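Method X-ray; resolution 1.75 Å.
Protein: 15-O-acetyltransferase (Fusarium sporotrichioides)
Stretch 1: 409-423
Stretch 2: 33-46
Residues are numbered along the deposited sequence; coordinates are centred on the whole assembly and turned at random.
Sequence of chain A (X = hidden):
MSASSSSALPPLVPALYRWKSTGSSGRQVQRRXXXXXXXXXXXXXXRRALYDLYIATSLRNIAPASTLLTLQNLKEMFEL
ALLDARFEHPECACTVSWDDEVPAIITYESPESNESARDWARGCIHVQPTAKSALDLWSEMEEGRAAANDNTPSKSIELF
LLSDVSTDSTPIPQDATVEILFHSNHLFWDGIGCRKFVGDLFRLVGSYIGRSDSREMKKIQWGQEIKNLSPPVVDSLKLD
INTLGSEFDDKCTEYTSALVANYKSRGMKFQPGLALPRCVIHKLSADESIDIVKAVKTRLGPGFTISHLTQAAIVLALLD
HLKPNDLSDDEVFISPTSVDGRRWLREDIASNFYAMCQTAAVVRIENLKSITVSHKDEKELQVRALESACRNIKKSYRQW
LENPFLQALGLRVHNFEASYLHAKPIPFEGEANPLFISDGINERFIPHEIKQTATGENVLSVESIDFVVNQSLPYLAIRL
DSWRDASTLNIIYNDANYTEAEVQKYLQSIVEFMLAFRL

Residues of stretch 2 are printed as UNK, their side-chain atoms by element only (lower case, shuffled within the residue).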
ATOM      1  N   LEU A 409      -2.953  -3.010  19.846  1.00 12.41           N
ATOM      2  CA  LEU A 409      -1.540  -3.388  19.985  1.00 12.25           C
ATOM      3  C   LEU A 409      -0.730  -2.774  18.845  1.00 11.42           C
ATOM      4  O   LEU A 409       0.359  -2.284  19.071  1.00 11.12           O
ATOM      5  CB  LEU A 409      -1.373  -4.913  20.009  1.00 12.33           C
ATOM      6  CG  LEU A 409       0.035  -5.525  20.023  1.00 13.36           C
ATOM      7  CD1 LEU A 409       0.101  -6.861  20.803  1.00 14.67           C
ATOM      8  CD2 LEU A 409       0.507  -5.766  18.576  1.00 12.92           C
ATOM      9  N   GLY A 410      -1.271  -2.841  17.628  1.00 11.66           N
ATOM     10  CA  GLY A 410      -0.616  -2.239  16.450  1.00 11.95           C
ATOM     11  C   GLY A 410      -0.317  -0.773  16.677  1.00 11.44           C
ATOM     12  O   GLY A 410       0.793  -0.312  16.444  1.00 11.95           O
ATOM     13  N   LEU A 411      -1.316  -0.032  17.138  1.00 12.22           N
ATOM     14  CA  LEU A 411      -1.162   1.401  17.339  1.00 12.59           C
ATOM     15  C   LEU A 411      -0.045   1.669  18.342  1.00 12.21           C
ATOM     16  O   LEU A 411       0.810   2.518  18.132  1.00 12.84           O
ATOM     17  CB  LEU A 411      -2.484   2.023  17.810  1.00 12.25           C
ATOM     18  CG  LEU A 411      -3.663   1.896  16.840  1.00 12.93           C
ATOM     19  CD1 LEU A 411      -4.913   2.487  17.491  1.00 15.31           C
ATOM     20  CD2 LEU A 411      -3.376   2.556  15.485  1.00 13.48           C
ATOM     21  N   ARG A 412      -0.047   0.907  19.428  1.00 12.11           N
ATOM     22  CA  ARG A 412       0.932   1.103  20.486  1.00 12.01           C
ATOM     23  C   ARG A 412       2.345   0.720  20.070  1.00 11.38           C
ATOM     24  O   ARG A 412       3.310   1.461  20.321  1.00 11.05           O
ATOM     25  CB  ARG A 412       0.481   0.294  21.732  1.00 12.37           C
ATOM     26  CG  ARG A 412       1.250   0.638  22.958  1.00 15.35           C
ATOM     27  CD  ARG A 412       0.666  -0.098  24.145  1.00 16.20           C
ATOM     28  NE  ARG A 412       1.416   0.170  25.364  1.00 17.80           N
ATOM     29  CZ  ARG A 412       1.467  -0.668  26.405  1.00 19.23           C
ATOM     30  NH1 ARG A 412       0.821  -1.825  26.373  1.00 15.30           N
ATOM     31  NH2 ARG A 412       2.176  -0.350  27.475  1.00 21.40           N
ATOM     32  N   VAL A 413       2.490  -0.443  19.445  1.00 11.92           N
ATOM     33  CA  VAL A 413       3.811  -0.894  19.042  1.00 12.04           C
ATOM     34  C   VAL A 413       4.359  -0.116  17.859  1.00 12.28           C
ATOM     35  O   VAL A 413       5.577   0.068  17.757  1.00 11.71           O
ATOM     36  CB  VAL A 413       3.914  -2.421  18.776  1.00 13.26           C
ATOM     37  CG1 VAL A 413       3.461  -3.209  20.036  1.00 12.67           C
ATOM     38  CG2 VAL A 413       3.124  -2.851  17.544  1.00 12.23           C
ATOM     39  N   HIS A 414       3.475   0.327  16.967  1.00 12.21           N
ATOM     40  CA  HIS A 414       3.961   1.161  15.855  1.00 12.17           C
ATOM     41  C   HIS A 414       4.354   2.570  16.335  1.00 12.07           C
ATOM     42  O   HIS A 414       5.271   3.188  15.783  1.00 12.61           O
ATOM     43  CB  HIS A 414       2.944   1.223  14.708  1.00 12.47           C
ATOM     44  CG  HIS A 414       2.824  -0.043  13.919  1.00 12.76           C
ATOM     45  ND1 HIS A 414       1.665  -0.397  13.259  1.00 11.31           N
ATOM     46  CD2 HIS A 414       3.715  -1.034  13.671  1.00 12.90           C
ATOM     47  CE1 HIS A 414       1.849  -1.547  12.635  1.00 11.91           C
ATOM     48  NE2 HIS A 414       3.085  -1.952  12.864  1.00 12.24           N
ATOM     49  N   ASN A 415       3.679   3.088  17.358  1.00 13.17           N
ATOM     50  CA  ASN A 415       4.197   4.309  18.002  1.00 13.44           C
ATOM     51  C   ASN A 415       5.655   4.096  18.463  1.00 14.06           C
ATOM     52  O   ASN A 415       6.546   4.934  18.241  1.00 14.37           O
ATOM     53  CB  ASN A 415       3.347   4.707  19.197  1.00 13.94           C
ATOM     54  CG  ASN A 415       2.054   5.403  18.814  1.00 15.62           C
ATOM     55  OD1 ASN A 415       1.869   5.866  17.689  1.00 14.47           O
ATOM     56  ND2 ASN A 415       1.146   5.496  19.784  1.00 14.04           N
ATOM     57  N   PHE A 416       5.893   2.955  19.093  1.00 14.47           N
ATOM     58  CA  PHE A 416       7.241   2.616  19.538  1.00 14.85           C
ATOM     59  C   PHE A 416       8.213   2.503  18.352  1.00 14.23           C
ATOM     60  O   PHE A 416       9.335   3.019  18.387  1.00 14.31           O
ATOM     61  CB  PHE A 416       7.230   1.335  20.370  1.00 15.42           C
ATOM     62  CG  PHE A 416       8.607   0.811  20.658  1.00 17.14           C
ATOM     63  CD1 PHE A 416       9.346   1.328  21.723  1.00 18.14           C
ATOM     64  CD2 PHE A 416       9.195  -0.150  19.824  1.00 17.49           C
ATOM     65  CE1 PHE A 416      10.657   0.861  21.971  1.00 19.44           C
ATOM     66  CE2 PHE A 416      10.490  -0.611  20.061  1.00 18.77           C
ATOM     67  CZ  PHE A 416      11.216  -0.109  21.149  1.00 17.85           C
ATOM     68  N   GLU A 417       7.764   1.834  17.296  1.00 13.60           N
ATOM     69  CA  GLU A 417       8.595   1.627  16.124  1.00 13.03           C
ATOM     70  C   GLU A 417       9.031   2.955  15.467  1.00 12.86           C
ATOM     71  O   GLU A 417      10.200   3.123  15.061  1.00 12.15           O
ATOM     72  CB  GLU A 417       7.822   0.752  15.145  1.00 12.80           C
ATOM     73  CG  GLU A 417       8.623   0.279  13.971  1.00 14.32           C
ATOM     74  CD  GLU A 417       7.954  -0.886  13.266  1.00 16.10           C
ATOM     75  OE1 GLU A 417       7.004  -1.493  13.826  1.00 16.01           O
ATOM     76  OE2 GLU A 417       8.402  -1.198  12.150  1.00 18.59           O
ATOM     77  N   ALA A 418       8.104   3.905  15.388  1.00 12.79           N
ATOM     78  CA  ALA A 418       8.399   5.235  14.847  1.00 12.58           C
ATOM     79  C   ALA A 418       9.490   5.940  15.653  1.00 13.23           C
ATOM     80  O   ALA A 418      10.452   6.509  15.096  1.00 12.73           O
ATOM     81  CB  ALA A 418       7.122   6.075  14.817  1.00 13.31           C
ATOM     82  N   SER A 419       9.366   5.856  16.975  1.00 13.91           N
ATOM     83  CA  SER A 419      10.362   6.427  17.877  1.00 14.46           C
ATOM     84  C   SER A 419      11.715   5.741  17.740  1.00 14.11           C
ATOM     85  O   SER A 419      12.768   6.419  17.720  1.00 14.26           O
ATOM     86  CB  SER A 419       9.858   6.304  19.306  1.00 15.45           C
ATOM     87  OG  SER A 419       8.984   7.376  19.578  1.00 20.25           O
ATOM     88  N   TYR A 420      11.692   4.412  17.606  1.00 14.26           N
ATOM     89  CA  TYR A 420      12.923   3.622  17.377  1.00 14.62           C
ATOM     90  C   TYR A 420      13.607   4.054  16.075  1.00 14.67           C
ATOM     91  O   TYR A 420      14.832   4.276  16.027  1.00 14.33           O
ATOM     92  CB  TYR A 420      12.618   2.115  17.338  1.00 15.45           C
ATOM     93  CG  TYR A 420      13.855   1.245  17.301  1.00 15.77           C
ATOM     94  CD1 TYR A 420      14.398   0.727  18.478  1.00 17.78           C
ATOM     95  CD2 TYR A 420      14.489   0.947  16.097  1.00 18.18           C
ATOM     96  CE1 TYR A 420      15.543  -0.065  18.451  1.00 18.82           C
ATOM     97  CE2 TYR A 420      15.638   0.165  16.054  1.00 19.34           C
ATOM     98  CZ  TYR A 420      16.152  -0.348  17.238  1.00 18.97           C
ATOM     99  OH  TYR A 420      17.283  -1.121  17.182  1.00 19.36           O
ATOM    100  N   LEU A 421      12.818   4.198  15.014  1.00 14.07           N
ATOM    101  CA  LEU A 421      13.383   4.563  13.715  1.00 14.36           C
ATOM    102  C   LEU A 421      13.900   5.993  13.652  1.00 14.94           C
ATOM    103  O   LEU A 421      14.827   6.287  12.889  1.00 15.29           O
ATOM    104  CB  LEU A 421      12.375   4.327  12.596  1.00 14.95           C
ATOM    105  CG  LEU A 421      12.097   2.844  12.359  1.00 14.54           C
ATOM    106  CD1 LEU A 421      10.817   2.739  11.522  1.00 15.13           C
ATOM    107  CD2 LEU A 421      13.279   2.147  11.693  1.00 13.74           C
ATOM    108  N   HIS A 422      13.297   6.872  14.440  1.00 14.35           N
ATOM    109  CA  HIS A 422      13.792   8.230  14.566  1.00 15.54           C
ATOM    110  C   HIS A 422      15.155   8.197  15.260  1.00 16.30           C
ATOM    111  O   HIS A 422      16.100   8.888  14.839  1.00 15.90           O
ATOM    112  CB  HIS A 422      12.815   9.121  15.348  1.00 15.76           C
ATOM    113  CG  HIS A 422      13.326  10.513  15.555  1.00 16.37           C
ATOM    114  ND1 HIS A 422      13.679  11.338  14.507  1.00 18.75           N
ATOM    115  CD2 HIS A 422      13.596  11.205  16.686  1.00 19.92           C
ATOM    116  CE1 HIS A 422      14.125  12.488  14.984  1.00 19.56           C
ATOM    117  NE2 HIS A 422      14.084  12.433  16.305  1.00 19.41           N
ATOM    118  N   ALA A 423      15.257   7.384  16.310  1.00 16.69           N
ATOM    119  CA  ALA A 423      16.498   7.310  17.093  1.00 17.40           C
ATOM    120  C   ALA A 423      17.598   6.557  16.355  1.00 17.79           C
ATOM    121  O   ALA A 423      18.788   6.807  16.573  1.00 17.35           O
ATOM    122  CB  ALA A 423      16.237   6.696  18.447  1.00 17.67           C
ATOM    123  N   UNK A  33      -1.095  12.169  14.642  1.00 12.65           N
ATOM    124  CA  UNK A  33      -1.170  10.873  13.989  1.00 12.19           C
ATOM    125  C   UNK A  33      -0.782   9.760  14.977  1.00 12.28           C
ATOM    126  O   UNK A  33      -0.221  10.048  16.057  1.00 12.62           O
ATOM    127  c   UNK A  33      -0.315  10.859  12.709  1.00 12.48           C
ATOM    128  s   UNK A  33       1.420  10.478  12.953  1.00 13.51           S
ATOM    129  N   UNK A  34      -1.109   8.509  14.620  1.00 11.36           N
ATOM    130  CA  UNK A  34      -1.020   7.388  15.578  1.00 10.51           C
ATOM    131  C   UNK A  34      -0.610   6.108  14.872  1.00 10.53           C
ATOM    132  O   UNK A  34      -0.937   5.908  13.699  1.00  9.94           O
ATOM    133  c   UNK A  34      -2.207   6.113  17.478  1.00 10.98           C
ATOM    134  c   UNK A  34      -2.365   7.185  16.360  1.00 10.64           C
ATOM    135  c   UNK A  34      -3.543   6.816  15.430  1.00 11.30           C
ATOM    136  N   UNK A  35       0.152   5.267  15.573  1.00  9.37           N
ATOM    137  CA  UNK A  35       0.462   3.945  15.062  1.00  9.38           C
ATOM    138  C   UNK A  35       1.300   4.029  13.808  1.00  8.77           C
ATOM    139  O   UNK A  35       2.280   4.771  13.757  1.00  9.20           O
ATOM    140  N   UNK A  36       0.930   3.233  12.801  1.00  9.35           N
ATOM    141  CA  UNK A  36       1.718   3.173  11.558  1.00  9.46           C
ATOM    142  C   UNK A  36       1.845   4.534  10.879  1.00  9.18           C
ATOM    143  O   UNK A  36       2.836   4.793  10.159  1.00  9.58           O
ATOM    144  c   UNK A  36       1.139   2.150  10.604  1.00  9.99           C
ATOM    145  N   UNK A  37       0.888   5.425  11.121  1.00  8.94           N
ATOM    146  CA  UNK A  37       1.028   6.814  10.613  1.00  9.35           C
ATOM    147  C   UNK A  37       2.313   7.472  11.073  1.00  8.69           C
ATOM    148  O   UNK A  37       2.960   8.155  10.303  1.00  9.34           O
ATOM    149  c   UNK A  37      -2.697   7.993  10.981  1.00 10.03           C
ATOM    150  c   UNK A  37      -0.176   7.668  11.043  1.00  8.31           C
ATOM    151  o   UNK A  37      -3.773   7.962  10.350  1.00 12.57           O
ATOM    152  c   UNK A  37      -1.491   7.266  10.391  1.00  9.75           C
ATOM    153  o   UNK A  37      -2.564   8.559  12.097  1.00 12.25           O
ATOM    154  N   UNK A  38       2.674   7.263  12.337  1.00  9.33           N
ATOM    155  CA  UNK A  38       3.844   7.897  12.935  1.00  8.93           C
ATOM    156  C   UNK A  38       5.133   7.406  12.279  1.00  9.18           C
ATOM    157  O   UNK A  38       6.109   8.150  12.200  1.00  8.75           O
ATOM    158  c   UNK A  38       3.851   7.649  14.442  1.00  9.86           C
ATOM    159  N   UNK A  39       5.137   6.150  11.823  1.00  8.75           N
ATOM    160  CA  UNK A  39       6.290   5.610  11.108  1.00  8.98           C
ATOM    161  C   UNK A  39       6.471   6.344   9.775  1.00  9.08           C
ATOM    162  O   UNK A  39       7.530   6.940   9.516  1.00  9.06           O
ATOM    163  c   UNK A  39       7.383   3.579  10.063  1.00  9.98           C
ATOM    164  c   UNK A  39       5.740   1.819  12.024  1.00  8.92           C
ATOM    165  c   UNK A  39       6.133   3.298  12.170  1.00  8.78           C
ATOM    166  c   UNK A  39       6.165   4.065  10.852  1.00  9.35           C
ATOM    167  N   UNK A  40       5.432   6.326   8.936  1.00  8.60           N
ATOM    168  CA  UNK A  40       5.548   6.930   7.607  1.00  9.34           C
ATOM    169  C   UNK A  40       5.601   8.456   7.648  1.00  9.15           C
ATOM    170  O   UNK A  40       6.091   9.083   6.699  1.00 10.03           O
ATOM    171  c   UNK A  40       4.493   4.870   6.533  1.00  9.22           C
ATOM    172  c   UNK A  40       3.048   6.859   7.077  1.00  8.53           C
ATOM    173  c   UNK A  40       4.443   6.425   6.620  1.00  8.88           C
ATOM    174  N   UNK A  41       5.060   9.026   8.726  1.00  9.20           N
ATOM    175  CA  UNK A  41       5.076  10.465   8.977  1.00  9.73           C
ATOM    176  C   UNK A  41       6.352  11.059   9.565  1.00 10.05           C
ATOM    177  O   UNK A  41       6.470  12.281   9.607  1.00 10.31           O
ATOM    178  N   UNK A  42       7.308  10.237  10.014  1.00  9.66           N
ATOM    179  CA  UNK A  42       8.583  10.781  10.555  1.00  9.80           C
ATOM    180  C   UNK A  42       9.107  11.888   9.651  1.00 10.55           C
ATOM    181  O   UNK A  42       9.318  11.684   8.457  1.00 10.12           O
ATOM    182  c   UNK A  42       9.434   8.637  11.752  1.00 12.48           C
ATOM    183  c   UNK A  42       9.473   9.273  13.131  1.00 13.44           C
ATOM    184  c   UNK A  42      10.517   7.552  11.624  1.00 14.49           C
ATOM    185  c   UNK A  42       9.657   9.720  10.707  1.00 10.62           C
ATOM    186  N   UNK A  43       9.266  13.080  10.226  1.00 10.32           N
ATOM    187  CA  UNK A  43       9.573  14.258   9.411  1.00 11.02           C
ATOM    188  C   UNK A  43      10.737  14.054   8.443  1.00 11.05           C
ATOM    189  O   UNK A  43      10.614  14.357   7.252  1.00 10.94           O
ATOM    190  c   UNK A  43       9.763  15.497  10.292  1.00 10.84           C
ATOM    191  c   UNK A  43       9.917  16.759   9.464  1.00 11.73           C
ATOM    192  c   UNK A  43       9.940  18.006  10.283  1.00 14.77           C
ATOM    193  o   UNK A  43       9.904  17.932  11.537  1.00 16.69           O
ATOM    194  o   UNK A  43      10.011  19.060   9.647  1.00 14.29           O
ATOM    195  N   UNK A  44      11.856  13.525   8.941  1.00 11.86           N
ATOM    196  CA  UNK A  44      13.060  13.344   8.115  1.00 12.55           C
ATOM    197  C   UNK A  44      12.892  12.340   6.952  1.00 12.53           C
ATOM    198  O   UNK A  44      13.680  12.356   6.001  1.00 13.85           O
ATOM    199  o   UNK A  44      13.682  10.638  11.819  1.00 20.28           O
ATOM    200  c   UNK A  44      14.225  11.625   9.728  1.00 15.79           C
ATOM    201  o   UNK A  44      12.856  12.663  11.452  1.00 17.04           O
ATOM    202  c   UNK A  44      13.549  11.663  11.099  1.00 18.59           C
ATOM    203  c   UNK A  44      14.283  12.973   8.982  1.00 13.27           C
ATOM    204  N   UNK A  45      11.900  11.467   7.063  1.00 11.99           N
ATOM    205  CA  UNK A  45      11.590  10.486   6.020  1.00 11.05           C
ATOM    206  C   UNK A  45      10.461  10.950   5.114  1.00 10.75           C
ATOM    207  O   UNK A  45      10.555  10.835   3.887  1.00 10.16           O
ATOM    208  c   UNK A  45      11.251   9.148   6.660  1.00 11.92           C
ATOM    209  n   UNK A  45      14.329   6.611   8.722  1.00 26.22           N
ATOM    210  c   UNK A  45      12.179   7.120   7.645  1.00 18.09           C
ATOM    211  c   UNK A  45      12.350   8.611   7.549  1.00 13.91           C
ATOM    212  c   UNK A  45      12.861   6.535   8.858  1.00 22.44           C
ATOM    213  N   UNK A  46       9.398  11.476   5.714  1.00 10.03           N
ATOM    214  CA  UNK A  46       8.272  12.005   4.952  1.00 10.08           C
ATOM    215  C   UNK A  46       8.688  13.158   4.014  1.00 10.23           C
ATOM    216  O   UNK A  46       8.214  13.241   2.874  1.00 10.11           O
ATOM    217  c   UNK A  46       7.149  12.420   5.903  1.00 10.62           C
ATOM    218  n   UNK A  46       5.059  11.386   5.173  1.00  9.45           N
ATOM    219  c   UNK A  46       5.811  12.509   5.206  1.00  9.17           C
ATOM    220  o   UNK A  46       5.463  13.562   4.683  1.00  8.60           O
TER
HETATM  221  O   HOH W   1       1.476   8.817  17.843  1.00 25.37           O
HETATM  222  O   HOH W   2      -0.700   0.962  13.560  1.00 11.90           O
HETATM  223  O   HOH W   3      15.048   8.418  11.088  1.00 19.41           O
HETATM  224  O   HOH W   4      16.907  10.311  12.681  1.00 28.65           O
HETATM  225  O   HOH W   5      15.429   4.582  10.237  1.00 28.37           O

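Position 33 carries one carbon and then a sulfur, and touches nothing on stretch 1; it is Cys33, a small, buried side chain. Its backbone O accepts a hydrogen bond from water 1, which also donates to Asn415 OD1. At position 34 one carbon bears two more, and one of the outer carbons lies 4.1 Å from Leu411 CB: Val34, a compact apolar neighbour for a leucine.

Position 35 has no side-chain atoms, so it is Gly35. Its phi of 65° favours glycine, and a CB here would stand 2.7 Å from Leu411 CD2, a clash. The bare backbone comes close instead: Gly35 CA lies 3.4 Å from Leu411 O in a CA-H...O contact, and Gly35 N donates to Asn415 OD1 at 2.8 Å.

Position 36 has a single carbon, 3.7 Å from His414 ND1: Ala36, small enough to lie beside the imidazole. Water 2 joins Ala36 N to His414 ND1. Position 37, three carbons ending in two oxygens, makes no contact with stretch 1: Glu37, whose OE1 accepts from Val34 N.

Position 38 again has one carbon, 3.6 Å from Ala418 CB; Ala38 and Ala418 let the backbones draw close. At position 39 four carbons fork at the first, with one arm two carbons long; one carbon lies 3.7 Å from Glu417 CD and another 3.8 Å from Leu421 CD1. This is Ile39, a knob among His414, Glu417, Ala418 and Leu421.

Position 40 has three carbons forked at the first and points away: Val40, apolar and buried. Position 41 has none, hence Gly41, where a CB would clash with Glu37 O. Position 42 has four carbons forked at the second, one 3.8 Å from Leu421 CB and another 3.5 Å from Ala418 O: Leu42.

Position 43, three carbons ending in two oxygens, is out of contact: Glu43, partly exposed, where a charge is accommodated. Position 44 has the same atoms, but an oxygen reaches the His422 ring edge: Glu44, whose OE2 accepts from His422 ND1 at 2.8 Å. Position 45 has four carbons in a row ending in nitrogen, 4.2 Å from Leu421 O, too far for a direct hydrogen bond: Lys45. Water 5 bridges NZ to that oxygen; water 3 accepts from NZ and lies within hydrogen-bonding distance of Leu421 O. Position 46, two carbons, the second bearing oxygen and nitrogen, is out of reach: Asn46, whose ND2 donates to Val40 O.

Helix 409-423 and helix 36-41 run nearly parallel (20°). Glycine and alanines permit close packing, Ile39 and Leu42 supply apolar contact, and hydrogen bonds Gly35–Asn415 and His422–Glu44 tie the stretches together at two places.

Stretch 2, residues 33-46: CVGAEAIVGLEEKN
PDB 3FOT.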